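NADH dehydrogenase (Methanothermobacter marburgensis, PDB 4R81) binds flavin mononucleotide in a flavodoxin-like fold and probably transfers electrons from NAD(P)H to quinones. Local coordinates at residues M4-L9 with A84-Y89; L30-H35 with R191-G196; D126-V131 with G165-T170. All coordinates share one frame; numbering follows the deposited sequence.

Contact 1. Residues M4-L9 with A84-Y89; sequences MHVYIL and ALAFIY
Two neighbouring strands in the middle of the parallel flavodoxin-like sheet, 5-10 and 84-90, meet here, with parallel bridges running from Val6 beside Ala84 to Leu9 beside Phe87. The pairing is a regular zigzag of five backbone hydrogen bonds. It begins with Ala84 N giving to His5 O (3.1 Å); from there Tyr7 and Leu9 on one strand, and Ala84 and Ala86 on the other, each use both N and O. The last rung, Ile88 N to Leu9 O at 2.9 Å, is the straightest of the five (164° at the hydrogen). The axes of 5-9 and 84-89 make an angle of 25° and come within 4.5 Å.

The face carrying Val6, Ile8, Ala84 and Ala86 is closed by methyl groups. Ala86 CB fits between two neighbours, 4.0 Å from Val6 CG1 and 4.1 Å from Ile8 CG1, while Ile8 CG2 touches the tip of Ile88 at CD1. Ala84 CB likewise meets Val6 CG2. On the reverse face the groups are larger. Leu9 and Phe87 lie alongside each other and point the same way, both holding CG anti to the carbonyl carbon (chi1 -62° for Phe87), beside the backbone N; Leu9 CD2 lies 3.8 Å from Phe87 CE2, oblique to the ring. Leu85 CD2 reaches Tyr7 CB at 3.8 Å and lies at the edge of the tyrosine ring, near its plane.

Tyr7 OH leaves the contact and hydrogen-bonds Glu75 and Arg78 of helix 70-80. Leu9 packs on Trp103 and Phe87 on Leu100 of helix 98-107, whereas Ile8, Ala86 and Ile88 are covered by helix 18-32. Strand 36-41 flanks 5-10, and strand 129-135 flanks 84-90, so both strands here are interior ones with helices over each face.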
ATOM      1  N   MET A   4       0.382   9.349 -28.421  1.00 27.05           N
ATOM      2  CA  MET A   4      -0.472   8.810 -27.375  1.00 26.40           C
ATOM      3  C   MET A   4      -0.704   9.838 -26.295  1.00 24.86           C
ATOM      4  O   MET A   4       0.140  10.702 -26.049  1.00 26.49           O
ATOM      5  CB  MET A   4       0.145   7.556 -26.771  1.00 29.13           C
ATOM      6  CG  MET A   4       0.059   6.373 -27.701  1.00 33.22           C
ATOM      7  SD  MET A   4       0.935   4.965 -27.042  1.00 38.49           S
ATOM      8  CE  MET A   4       2.585   5.605 -27.012  1.00 36.93           C
ATOM      9  N   HIS A   5      -1.863   9.749 -25.654  1.00 23.71           N
ATOM     10  CA  HIS A   5      -2.149  10.604 -24.515  1.00 22.10           C
ATOM     11  C   HIS A   5      -1.986   9.819 -23.226  1.00 22.09           C
ATOM     12  O   HIS A   5      -2.514   8.712 -23.092  1.00 23.21           O
ATOM     13  CB  HIS A   5      -3.555  11.195 -24.598  1.00 22.17           C
ATOM     14  CG  HIS A   5      -3.897  12.063 -23.434  1.00 22.48           C
ATOM     15  ND1 HIS A   5      -3.407  13.344 -23.292  1.00 22.65           N
ATOM     16  CD2 HIS A   5      -4.661  11.831 -22.338  1.00 23.33           C
ATOM     17  CE1 HIS A   5      -3.860  13.865 -22.167  1.00 22.92           C
ATOM     18  NE2 HIS A   5      -4.623  12.968 -21.570  1.00 23.74           N
ATOM     19  N   VAL A   6      -1.244  10.385 -22.278  1.00 20.75           N
ATOM     20  CA  VAL A   6      -0.980   9.706 -21.016  1.00 18.41           C
ATOM     21  C   VAL A   6      -1.650  10.421 -19.857  1.00 19.34           C
ATOM     22  O   VAL A   6      -1.501  11.634 -19.717  1.00 20.78           O
ATOM     23  CB  VAL A   6       0.523   9.672 -20.713  1.00 18.88           C
ATOM     24  CG1 VAL A   6       0.807   8.715 -19.562  1.00 18.14           C
ATOM     25  CG2 VAL A   6       1.291   9.251 -21.949  1.00 19.57           C
ATOM     26  N   TYR A   7      -2.374   9.680 -19.021  1.00 18.58           N
ATOM     27  CA  TYR A   7      -2.824  10.237 -17.750  1.00 18.72           C
ATOM     28  C   TYR A   7      -1.833   9.784 -16.684  1.00 18.28           C
ATOM     29  O   TYR A   7      -1.642   8.581 -16.454  1.00 18.01           O
ATOM     30  CB  TYR A   7      -4.276   9.851 -17.403  1.00 19.28           C
ATOM     31  CG  TYR A   7      -4.767  10.444 -16.088  1.00 19.65           C
ATOM     32  CD1 TYR A   7      -4.596  11.798 -15.802  1.00 20.10           C
ATOM     33  CD2 TYR A   7      -5.401   9.648 -15.134  1.00 20.03           C
ATOM     34  CE1 TYR A   7      -5.035  12.346 -14.597  1.00 21.36           C
ATOM     35  CE2 TYR A   7      -5.845  10.180 -13.930  1.00 20.59           C
ATOM     36  CZ  TYR A   7      -5.658  11.532 -13.665  1.00 19.73           C
ATOM     37  OH  TYR A   7      -6.087  12.088 -12.476  1.00 19.98           O
ATOM     38  N   ILE A   8      -1.193  10.769 -16.059  1.00 19.01           N
ATOM     39  CA  ILE A   8      -0.090  10.538 -15.143  1.00 18.87           C
ATOM     40  C   ILE A   8      -0.528  10.801 -13.715  1.00 18.15           C
ATOM     41  O   ILE A   8      -0.852  11.940 -13.348  1.00 19.97           O
ATOM     42  CB  ILE A   8       1.099  11.466 -15.458  1.00 18.66           C
ATOM     43  CG1 ILE A   8       1.547  11.317 -16.922  1.00 19.12           C
ATOM     44  CG2 ILE A   8       2.247  11.180 -14.504  1.00 18.18           C
ATOM     45  CD1 ILE A   8       2.546  12.381 -17.354  1.00 19.82           C
ATOM     46  N   LEU A   9      -0.551   9.742 -12.912  1.00 15.95           N
ATOM     47  CA  LEU A   9      -0.856   9.872 -11.492  1.00 16.08           C
ATOM     48  C   LEU A   9       0.443  10.158 -10.758  1.00 17.06           C
ATOM     49  O   LEU A   9       1.393   9.376 -10.821  1.00 17.91           O
ATOM     50  CB  LEU A   9      -1.488   8.587 -10.942  1.00 16.35           C
ATOM     51  CG  LEU A   9      -2.939   8.261 -11.323  1.00 18.37           C
ATOM     52  CD1 LEU A   9      -3.836   9.461 -11.034  1.00 17.50           C
ATOM     53  CD2 LEU A   9      -3.072   7.810 -12.793  1.00 18.41           C
ATOM     54  N   ALA A  84      -2.578   5.687 -22.420  1.00 22.78           N
ATOM     55  CA  ALA A  84      -1.580   5.152 -21.503  1.00 21.13           C
ATOM     56  C   ALA A  84      -1.749   5.773 -20.122  1.00 20.51           C
ATOM     57  O   ALA A  84      -2.272   6.875 -20.001  1.00 20.87           O
ATOM     58  CB  ALA A  84      -0.175   5.431 -22.041  1.00 23.12           C
ATOM     59  N   LEU A  85      -1.320   5.054 -19.090  1.00 19.95           N
ATOM     60  CA  LEU A  85      -1.274   5.601 -17.741  1.00 18.50           C
ATOM     61  C   LEU A  85       0.168   5.607 -17.273  1.00 18.52           C
ATOM     62  O   LEU A  85       0.995   4.816 -17.735  1.00 19.98           O
ATOM     63  CB  LEU A  85      -2.119   4.762 -16.770  1.00 19.84           C
ATOM     64  CG  LEU A  85      -3.628   4.670 -17.017  1.00 19.80           C
ATOM     65  CD1 LEU A  85      -4.293   3.702 -16.033  1.00 21.29           C
ATOM     66  CD2 LEU A  85      -4.291   6.044 -16.952  1.00 21.05           C
ATOM     67  N   ALA A  86       0.477   6.504 -16.353  1.00 18.24           N
ATOM     68  CA  ALA A  86       1.769   6.461 -15.695  1.00 17.29           C
ATOM     69  C   ALA A  86       1.574   6.709 -14.213  1.00 18.42           C
ATOM     70  O   ALA A  86       0.642   7.408 -13.811  1.00 19.51           O
ATOM     71  CB  ALA A  86       2.725   7.471 -16.311  1.00 17.06           C
ATOM     72  N   PHE A  87       2.438   6.107 -13.406  1.00 16.95           N
ATOM     73  CA  PHE A  87       2.383   6.246 -11.960  1.00 16.63           C
ATOM     74  C   PHE A  87       3.772   6.625 -11.481  1.00 18.06           C
ATOM     75  O   PHE A  87       4.738   5.895 -11.709  1.00 18.50           O
ATOM     76  CB  PHE A  87       1.910   4.940 -11.312  1.00 17.40           C
ATOM     77  CG  PHE A  87       0.523   4.546 -11.722  1.00 17.11           C
ATOM     78  CD1 PHE A  87       0.302   3.859 -12.914  1.00 17.58           C
ATOM     79  CD2 PHE A  87      -0.571   4.894 -10.938  1.00 17.56           C
ATOM     80  CE1 PHE A  87      -0.992   3.506 -13.307  1.00 18.07           C
ATOM     81  CE2 PHE A  87      -1.867   4.544 -11.322  1.00 18.47           C
ATOM     82  CZ  PHE A  87      -2.075   3.853 -12.509  1.00 18.37           C
ATOM     83  N   ILE A  88       3.867   7.784 -10.839  1.00 16.19           N
ATOM     84  CA  ILE A  88       5.144   8.325 -10.403  1.00 15.37           C
ATOM     85  C   ILE A  88       5.061   8.627  -8.915  1.00 16.06           C
ATOM     86  O   ILE A  88       4.233   9.428  -8.477  1.00 17.44           O
ATOM     87  CB  ILE A  88       5.504   9.604 -11.193  1.00 16.19           C
ATOM     88  CG1 ILE A  88       5.628   9.267 -12.688  1.00 16.23           C
ATOM     89  CG2 ILE A  88       6.799  10.232 -10.648  1.00 17.26           C
ATOM     90  CD1 ILE A  88       5.931  10.468 -13.573  1.00 16.58           C
ATOM     91  N   TYR A  89       5.902   7.956  -8.134  1.00 16.40           N
ATOM     92  CA  TYR A  89       5.819   8.024  -6.677  1.00 16.08           C
ATOM     93  C   TYR A  89       7.107   7.524  -6.037  1.00 16.62           C
ATOM     94  O   TYR A  89       7.877   6.787  -6.664  1.00 16.79           O
ATOM     95  CB  TYR A  89       4.626   7.197  -6.174  1.00 16.82           C
ATOM     96  CG  TYR A  89       4.701   5.725  -6.542  1.00 16.79           C
ATOM     97  CD1 TYR A  89       4.190   5.272  -7.750  1.00 17.58           C
ATOM     98  CD2 TYR A  89       5.289   4.799  -5.691  1.00 16.88           C
ATOM     99  CE1 TYR A  89       4.258   3.940  -8.109  1.00 17.82           C
ATOM    100  CE2 TYR A  89       5.367   3.452  -6.044  1.00 18.25           C
ATOM    101  CZ  TYR A  89       4.844   3.031  -7.257  1.00 17.30           C
ATOM    102  OH  TYR A  89       4.910   1.706  -7.625  1.00 17.99           O
TER

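Contact 2. Residues L30-H35 with R191-G196; sequences LSEAGH and RARRAG
Leu30 holds CG anti to its carbonyl carbon (chi1 -73°) and CD1 anti to CA, which leaves its second methyl, CD2, to meet Gly196. CD2 lies 3.5 Å from Gly196 O and 3.8 Å from Gly196 CA, so the leucine rests against bare backbone in the last turn of helix 185-197. With no side chain on Gly196, the CA atoms of Leu30 and Gly196 come to 4.4 Å, the nearest CA pair of the two backbones.

His35, with CG likewise anti to its carbonyl carbon (chi1 -59°), turns the edge of its imidazole to the same carbonyl: CD2 is 3.7 Å from Gly196 O, which lies near the ring plane. One face of that ring has Ala33 O above its centre, and ND1 is engaged by Met4 N at the start of strand 5-10. Gly196 O is thus touched by a methyl and a ring carbon, and no hydrogen bond crosses between the segments.

Toward solvent, Glu32 stretches out and crosses Arg193 obliquely, their carboxylate and guanidinium planes 53° apart. What meets is the arginine's aliphatic stem, with Glu32 OE1 4.1 Å from Arg193 CG; the charges look to other partners, Glu32 to Arg197 and Arg193 to Glu28. The opposite charges may still add a little attraction, although Glu32 OE2 and Arg193 NE are 5.3 Å apart.

Between Leu30 and His35 helix 18-32 comes to its end. Gly34 takes a positive phi, and two bonds run back into the last turn, His35 N to Leu30 O (2.9 Å) and Gly34 N to Ser31 O. That is a Schellman motif, and it turns the chain into strand 36-41. Two helices packed side by side on one face of a parallel sheet, as here, belong to the three-layer alpha/beta/alpha sandwich of flavodoxin-like proteins.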
ATOM      1  N   LEU A  30       8.018  12.440 -23.149  1.00 20.59           N
ATOM      2  CA  LEU A  30       6.725  12.365 -23.824  1.00 20.45           C
ATOM      3  C   LEU A  30       6.614  13.438 -24.907  1.00 22.36           C
ATOM      4  O   LEU A  30       6.237  13.152 -26.049  1.00 22.89           O
ATOM      5  CB  LEU A  30       5.580  12.535 -22.823  1.00 19.54           C
ATOM      6  CG  LEU A  30       5.297  11.370 -21.880  1.00 18.31           C
ATOM      7  CD1 LEU A  30       4.116  11.726 -20.980  1.00 18.58           C
ATOM      8  CD2 LEU A  30       5.027  10.070 -22.651  1.00 19.69           C
ATOM      9  N   SER A  31       6.959  14.672 -24.562  1.00 23.81           N
ATOM     10  CA  SER A  31       6.854  15.764 -25.526  1.00 24.91           C
ATOM     11  C   SER A  31       7.826  15.574 -26.686  1.00 26.15           C
ATOM     12  O   SER A  31       7.480  15.855 -27.833  1.00 27.38           O
ATOM     13  CB  SER A  31       7.085  17.111 -24.847  1.00 25.72           C
ATOM     14  OG  SER A  31       6.065  17.362 -23.898  1.00 28.93           O
ATOM     15  N   GLU A  32       9.036  15.097 -26.384  1.00 27.66           N
ATOM     16  CA  GLU A  32      10.038  14.799 -27.413  1.00 30.44           C
ATOM     17  C   GLU A  32       9.461  13.859 -28.465  1.00 29.45           C
ATOM     18  O   GLU A  32       9.706  14.022 -29.661  1.00 31.28           O
ATOM     19  CB  GLU A  32      11.285  14.147 -26.789  1.00 34.92           C
ATOM     20  CG  GLU A  32      12.301  15.121 -26.192  1.00 39.07           C
ATOM     21  CD  GLU A  32      13.401  14.434 -25.378  1.00 41.71           C
ATOM     22  OE1 GLU A  32      13.356  13.194 -25.202  1.00 40.40           O
ATOM     23  OE2 GLU A  32      14.316  15.146 -24.905  1.00 43.75           O
ATOM     24  N   ALA A  33       8.688  12.880 -28.005  1.00 28.49           N
ATOM     25  CA  ALA A  33       8.155  11.830 -28.867  1.00 27.69           C
ATOM     26  C   ALA A  33       6.803  12.183 -29.481  1.00 27.47           C
ATOM     27  O   ALA A  33       6.230  11.382 -30.214  1.00 29.57           O
ATOM     28  CB  ALA A  33       8.056  10.514 -28.100  1.00 26.28           C
ATOM     29  N   GLY A  34       6.294  13.374 -29.184  1.00 24.93           N
ATOM     30  CA  GLY A  34       5.036  13.807 -29.767  1.00 26.24           C
ATOM     31  C   GLY A  34       3.799  13.377 -29.000  1.00 25.96           C
ATOM     32  O   GLY A  34       2.673  13.563 -29.469  1.00 27.62           O
ATOM     33  N   HIS A  35       4.004  12.813 -27.814  1.00 25.24           N
ATOM     34  CA  HIS A  35       2.897  12.373 -26.979  1.00 23.91           C
ATOM     35  C   HIS A  35       2.311  13.538 -26.190  1.00 23.81           C
ATOM     36  O   HIS A  35       2.943  14.591 -26.055  1.00 25.44           O
ATOM     37  CB  HIS A  35       3.364  11.260 -26.042  1.00 22.79           C
ATOM     38  CG  HIS A  35       3.913  10.072 -26.766  1.00 24.42           C
ATOM     39  ND1 HIS A  35       3.271   9.498 -27.841  1.00 26.32           N
ATOM     40  CD2 HIS A  35       5.044   9.352 -26.572  1.00 24.87           C
ATOM     41  CE1 HIS A  35       3.982   8.473 -28.280  1.00 25.16           C
ATOM     42  NE2 HIS A  35       5.060   8.363 -27.526  1.00 25.96           N
ATOM     43  N   ARG A 191      16.776   7.753 -17.281  1.00 22.89           N
ATOM     44  CA  ARG A 191      15.863   6.624 -17.441  1.00 22.33           C
ATOM     45  C   ARG A 191      14.411   7.093 -17.538  1.00 22.00           C
ATOM     46  O   ARG A 191      13.642   6.604 -18.373  1.00 21.88           O
ATOM     47  CB  ARG A 191      16.047   5.619 -16.295  1.00 21.48           C
ATOM     48  CG  ARG A 191      17.425   4.942 -16.316  1.00 23.19           C
ATOM     49  CD  ARG A 191      17.663   4.068 -15.107  1.00 25.80           C
ATOM     50  NE  ARG A 191      16.689   2.989 -15.029  1.00 25.54           N
ATOM     51  CZ  ARG A 191      16.364   2.358 -13.910  1.00 24.89           C
ATOM     52  NH1 ARG A 191      16.930   2.710 -12.764  1.00 26.78           N
ATOM     53  NH2 ARG A 191      15.460   1.390 -13.934  1.00 26.05           N
ATOM     54  N   ALA A 192      14.047   8.050 -16.693  1.00 20.86           N
ATOM     55  CA  ALA A 192      12.689   8.577 -16.699  1.00 21.94           C
ATOM     56  C   ALA A 192      12.366   9.238 -18.042  1.00 21.87           C
ATOM     57  O   ALA A 192      11.294   9.026 -18.616  1.00 20.72           O
ATOM     58  CB  ALA A 192      12.500   9.555 -15.560  1.00 22.52           C
ATOM     59  N   ARG A 193      13.304  10.030 -18.546  1.00 21.49           N
ATOM     60  CA  ARG A 193      13.117  10.705 -19.825  1.00 23.10           C
ATOM     61  C   ARG A 193      12.978   9.670 -20.939  1.00 23.65           C
ATOM     62  O   ARG A 193      12.100   9.785 -21.798  1.00 22.79           O
ATOM     63  CB  ARG A 193      14.284  11.660 -20.092  1.00 24.89           C
ATOM     64  CG  ARG A 193      14.064  12.645 -21.233  1.00 29.49           C
ATOM     65  CD  ARG A 193      15.023  13.832 -21.108  1.00 33.02           C
ATOM     66  NE  ARG A 193      16.141  13.533 -20.209  1.00 38.45           N
ATOM     67  CZ  ARG A 193      16.360  14.137 -19.040  1.00 41.09           C
ATOM     68  NH1 ARG A 193      17.400  13.780 -18.296  1.00 40.52           N
ATOM     69  NH2 ARG A 193      15.553  15.100 -18.618  1.00 41.86           N
ATOM     70  N   ARG A 194      13.823   8.644 -20.892  1.00 22.93           N
ATOM     71  CA  ARG A 194      13.808   7.583 -21.893  1.00 22.71           C
ATOM     72  C   ARG A 194      12.463   6.859 -21.896  1.00 22.10           C
ATOM     73  O   ARG A 194      11.953   6.490 -22.950  1.00 22.27           O
ATOM     74  CB  ARG A 194      14.950   6.599 -21.632  1.00 22.42           C
ATOM     75  CG  ARG A 194      15.106   5.513 -22.689  1.00 23.56           C
ATOM     76  CD  ARG A 194      16.186   4.500 -22.298  1.00 26.44           C
ATOM     77  NE  ARG A 194      17.489   5.145 -22.167  1.00 26.95           N
ATOM     78  CZ  ARG A 194      18.335   4.947 -21.159  1.00 27.07           C
ATOM     79  NH1 ARG A 194      18.030   4.106 -20.176  1.00 26.01           N
ATOM     80  NH2 ARG A 194      19.492   5.594 -21.141  1.00 28.01           N
ATOM     81  N   ALA A 195      11.888   6.671 -20.713  1.00 20.85           N
ATOM     82  CA  ALA A 195      10.621   5.964 -20.596  1.00 20.95           C
ATOM     83  C   ALA A 195       9.492   6.725 -21.278  1.00 22.87           C
ATOM     84  O   ALA A 195       8.566   6.119 -21.822  1.00 25.74           O
ATOM     85  CB  ALA A 195      10.289   5.701 -19.146  1.00 20.54           C
ATOM     86  N   GLY A 196       9.582   8.053 -21.253  1.00 21.96           N
ATOM     87  CA  GLY A 196       8.619   8.902 -21.935  1.00 22.32           C
ATOM     88  C   GLY A 196       8.821   8.869 -23.438  1.00 22.63           C
ATOM     89  O   GLY A 196       7.866   8.718 -24.204  1.00 23.22           O
TER

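Contact 3. Residues D126-V131 with G165-T170; sequences DIEKAV and GVKNVT
Ala130 and Val166 form the tight heart of this contact: Val166 CG1, anti to its backbone N (chi1 176°), comes within 3.8 Å of Ala130 CB and also lies against the alanine's N. Ile127 lies alongside Val166 and points the same way, adding its CG2. Ala130 is gripped through its backbone as well, since its N gives to Asn168 O (2.9 Å) and its O takes Thr170 N (3.0 Å). This is regular parallel pairing, flanked by CA-H...O contacts such as Lys129 CA to Asn168 O. Leu161 of helix 148-162 covers Ala130, and together with Leu157 and Leu162 it also covers Val169.

Ahead of the strands the backbone is less regular, with Glu128 and Lys167 both leaving extended angles. Lys167 N still bonds Ile127 O at 3.0 Å. Asn168 then uses its side chain: ND2 gives to Glu128 O at 3.0 Å, with Glu128 O close to the plane of the Asn168 amide. Glu128 runs beside that amide, their flat groups turned 41° apart.

The outer side is looser and watery. Lys167 CD sits 3.6 Å from Glu128 OE1, and the bend at chi4 (66°) places NZ beside Asp126 OD1 in a salt bridge of 3.2 Å whose hydrogen bond is weak. NZ also gives to two waters. One donates to Glu128 OE1, bridging lysine and glutamate, whose charged atoms Lys167 NZ and Glu128 OE1 are 4.3 Å apart; the other accepts from Ile127 N and donates to Gly165 O.

Gly165, at positive phi, is the residue that closes helix 148-162 in a Schellman motif. From there the chain enters strand 169-174 beside 129-135, completing the beta-alpha-beta crossover that brings in the last strand of the flavodoxin-like sheet.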
ATOM      1  N   ASP A 126      -9.628   0.687 -20.966  1.00 27.90           N
ATOM      2  CA  ASP A 126      -9.059   0.561 -22.301  1.00 28.61           C
ATOM      3  C   ASP A 126      -7.739   1.323 -22.381  1.00 26.25           C
ATOM      4  O   ASP A 126      -7.688   2.465 -22.833  1.00 27.07           O
ATOM      5  CB  ASP A 126     -10.052   1.078 -23.340  1.00 29.82           C
ATOM      6  CG  ASP A 126      -9.562   0.889 -24.753  1.00 33.11           C
ATOM      7  OD1 ASP A 126      -8.728  -0.013 -24.977  1.00 33.61           O
ATOM      8  OD2 ASP A 126     -10.014   1.641 -25.639  1.00 35.16           O
ATOM      9  N   ILE A 127      -6.669   0.671 -21.940  1.00 26.29           N
ATOM     10  CA  ILE A 127      -5.365   1.311 -21.812  1.00 25.75           C
ATOM     11  C   ILE A 127      -4.291   0.403 -22.387  1.00 25.26           C
ATOM     12  O   ILE A 127      -4.147  -0.750 -21.958  1.00 26.36           O
ATOM     13  CB  ILE A 127      -5.029   1.608 -20.332  1.00 25.24           C
ATOM     14  CG1 ILE A 127      -5.956   2.692 -19.761  1.00 26.12           C
ATOM     15  CG2 ILE A 127      -3.563   2.020 -20.179  1.00 25.32           C
ATOM     16  CD1 ILE A 127      -5.748   4.091 -20.364  1.00 26.42           C
ATOM     17  N   GLU A 128      -3.538   0.923 -23.353  1.00 24.63           N
ATOM     18  CA  GLU A 128      -2.549   0.124 -24.072  1.00 25.96           C
ATOM     19  C   GLU A 128      -1.295  -0.145 -23.238  1.00 25.25           C
ATOM     20  O   GLU A 128      -0.716  -1.237 -23.311  1.00 26.93           O
ATOM     21  CB  GLU A 128      -2.173   0.811 -25.390  1.00 29.45           C
ATOM     22  CG  GLU A 128      -1.482  -0.096 -26.401  1.00 34.93           C
ATOM     23  CD  GLU A 128      -2.398  -1.193 -26.951  1.00 39.95           C
ATOM     24  OE1 GLU A 128      -3.636  -0.987 -27.017  1.00 40.96           O
ATOM     25  OE2 GLU A 128      -1.879  -2.269 -27.320  1.00 41.87           O
ATOM     26  N   LYS A 129      -0.898   0.837 -22.429  1.00 24.45           N
ATOM     27  CA  LYS A 129       0.348   0.744 -21.670  1.00 23.94           C
ATOM     28  C   LYS A 129       0.308   1.532 -20.369  1.00 22.08           C
ATOM     29  O   LYS A 129      -0.218   2.639 -20.321  1.00 21.90           O
ATOM     30  CB  LYS A 129       1.521   1.251 -22.514  1.00 26.63           C
ATOM     31  CG  LYS A 129       2.887   1.057 -21.873  1.00 29.42           C
ATOM     32  CD  LYS A 129       3.987   1.342 -22.875  1.00 31.78           C
ATOM     33  CE  LYS A 129       5.326   0.757 -22.444  1.00 33.46           C
ATOM     34  NZ  LYS A 129       6.427   1.229 -23.345  1.00 33.96           N
ATOM     35  N   ALA A 130       0.879   0.957 -19.319  1.00 20.50           N
ATOM     36  CA  ALA A 130       1.107   1.684 -18.083  1.00 21.28           C
ATOM     37  C   ALA A 130       2.592   1.654 -17.759  1.00 21.15           C
ATOM     38  O   ALA A 130       3.241   0.609 -17.877  1.00 21.37           O
ATOM     39  CB  ALA A 130       0.306   1.083 -16.946  1.00 21.14           C
ATOM     40  N   VAL A 131       3.119   2.807 -17.358  1.00 20.66           N
ATOM     41  CA  VAL A 131       4.511   2.947 -16.956  1.00 21.37           C
ATOM     42  C   VAL A 131       4.581   3.333 -15.477  1.00 20.60           C
ATOM     43  O   VAL A 131       3.941   4.295 -15.043  1.00 21.27           O
ATOM     44  CB  VAL A 131       5.208   4.049 -17.775  1.00 23.43           C
ATOM     45  CG1 VAL A 131       6.666   4.185 -17.357  1.00 24.60           C
ATOM     46  CG2 VAL A 131       5.103   3.755 -19.267  1.00 26.39           C
ATOM     47  N   GLY A 165      -6.859  -5.070 -16.773  1.00 25.69           N
ATOM     48  CA  GLY A 165      -6.989  -4.985 -18.215  1.00 25.45           C
ATOM     49  C   GLY A 165      -5.967  -4.156 -18.974  1.00 26.45           C
ATOM     50  O   GLY A 165      -6.008  -4.125 -20.200  1.00 28.05           O
ATOM     51  N   VAL A 166      -5.068  -3.471 -18.272  1.00 25.56           N
ATOM     52  CA  VAL A 166      -3.991  -2.755 -18.957  1.00 25.50           C
ATOM     53  C   VAL A 166      -3.211  -3.753 -19.825  1.00 25.55           C
ATOM     54  O   VAL A 166      -2.839  -4.823 -19.356  1.00 25.93           O
ATOM     55  CB  VAL A 166      -3.042  -2.073 -17.963  1.00 26.27           C
ATOM     56  CG1 VAL A 166      -1.889  -1.413 -18.707  1.00 27.59           C
ATOM     57  CG2 VAL A 166      -3.800  -1.045 -17.127  1.00 26.88           C
ATOM     58  N   LYS A 167      -2.977  -3.416 -21.091  1.00 26.28           N
ATOM     59  CA  LYS A 167      -2.476  -4.414 -22.035  1.00 28.01           C
ATOM     60  C   LYS A 167      -0.980  -4.702 -21.919  1.00 27.96           C
ATOM     61  O   LYS A 167      -0.535  -5.826 -22.174  1.00 29.86           O
ATOM     62  CB  LYS A 167      -2.852  -4.030 -23.468  1.00 30.55           C
ATOM     63  CG  LYS A 167      -4.355  -3.946 -23.675  1.00 31.67           C
ATOM     64  CD  LYS A 167      -4.742  -3.879 -25.142  1.00 32.94           C
ATOM     65  CE  LYS A 167      -6.253  -3.869 -25.284  1.00 34.90           C
ATOM     66  NZ  LYS A 167      -6.848  -2.617 -24.725  1.00 35.19           N
ATOM     67  N   ASN A 168      -0.218  -3.688 -21.530  1.00 28.69           N
ATOM     68  CA  ASN A 168       1.238  -3.770 -21.460  1.00 27.66           C
ATOM     69  C   ASN A 168       1.714  -2.918 -20.297  1.00 24.25           C
ATOM     70  O   ASN A 168       1.204  -1.814 -20.096  1.00 25.25           O
ATOM     71  CB  ASN A 168       1.873  -3.238 -22.751  1.00 30.08           C
ATOM     72  CG  ASN A 168       1.502  -4.054 -23.973  1.00 33.12           C
ATOM     73  OD1 ASN A 168       2.094  -5.102 -24.233  1.00 35.19           O
ATOM     74  ND2 ASN A 168       0.527  -3.571 -24.739  1.00 32.20           N
ATOM     75  N   VAL A 169       2.678  -3.423 -19.531  1.00 23.92           N
ATOM     76  CA  VAL A 169       3.194  -2.695 -18.372  1.00 24.36           C
ATOM     77  C   VAL A 169       4.722  -2.712 -18.280  1.00 25.59           C
ATOM     78  O   VAL A 169       5.377  -3.696 -18.651  1.00 26.92           O
ATOM     79  CB  VAL A 169       2.615  -3.232 -17.035  1.00 24.49           C
ATOM     80  CG1 VAL A 169       1.101  -3.083 -16.994  1.00 24.18           C
ATOM     81  CG2 VAL A 169       3.022  -4.681 -16.815  1.00 25.65           C
ATOM     82  N   THR A 170       5.272  -1.614 -17.765  1.00 25.47           N
ATOM     83  CA  THR A 170       6.702  -1.468 -17.520  1.00 28.00           C
ATOM     84  C   THR A 170       6.898  -0.820 -16.154  1.00 27.28           C
ATOM     85  O   THR A 170       6.163   0.092 -15.796  1.00 26.33           O
ATOM     86  CB  THR A 170       7.364  -0.541 -18.562  1.00 31.76           C
ATOM     87  OG1 THR A 170       7.138  -1.047 -19.885  1.00 35.11           O
ATOM     88  CG2 THR A 170       8.860  -0.445 -18.315  1.00 32.22           C
TER
HETATM   89  O   HOH W   1      -7.130  -2.315 -21.646  1.00 27.90           O
HETATM   90  O   HOH W   2      -5.623  -0.196 -25.673  1.00 37.27           O

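Contacts 1 and 3 are two seams of one sheet, their centres 10 Å apart, and strand 84-90 is stitched directly to 129-135 between them: Leu85 N meets Lys129 O and Phe87 N meets Val131 O, each at 2.9 Å. Contact 2 lies in the helical layer, its centre 12 Å from that of contact 1. Leu30 CD1 reaches down to Val6 CG2 (3.9 Å) and to Ile8 CD1 (4.0 Å). Contacts 2 and 3 do not touch. The side chain of Ile88 in contact 1 lies about 8 Å from bound FMN, and that of Arg193 in contact 2 about 9 Å from that of FMN-binding Phe18, whereas contact 3 is away from the flavin sites.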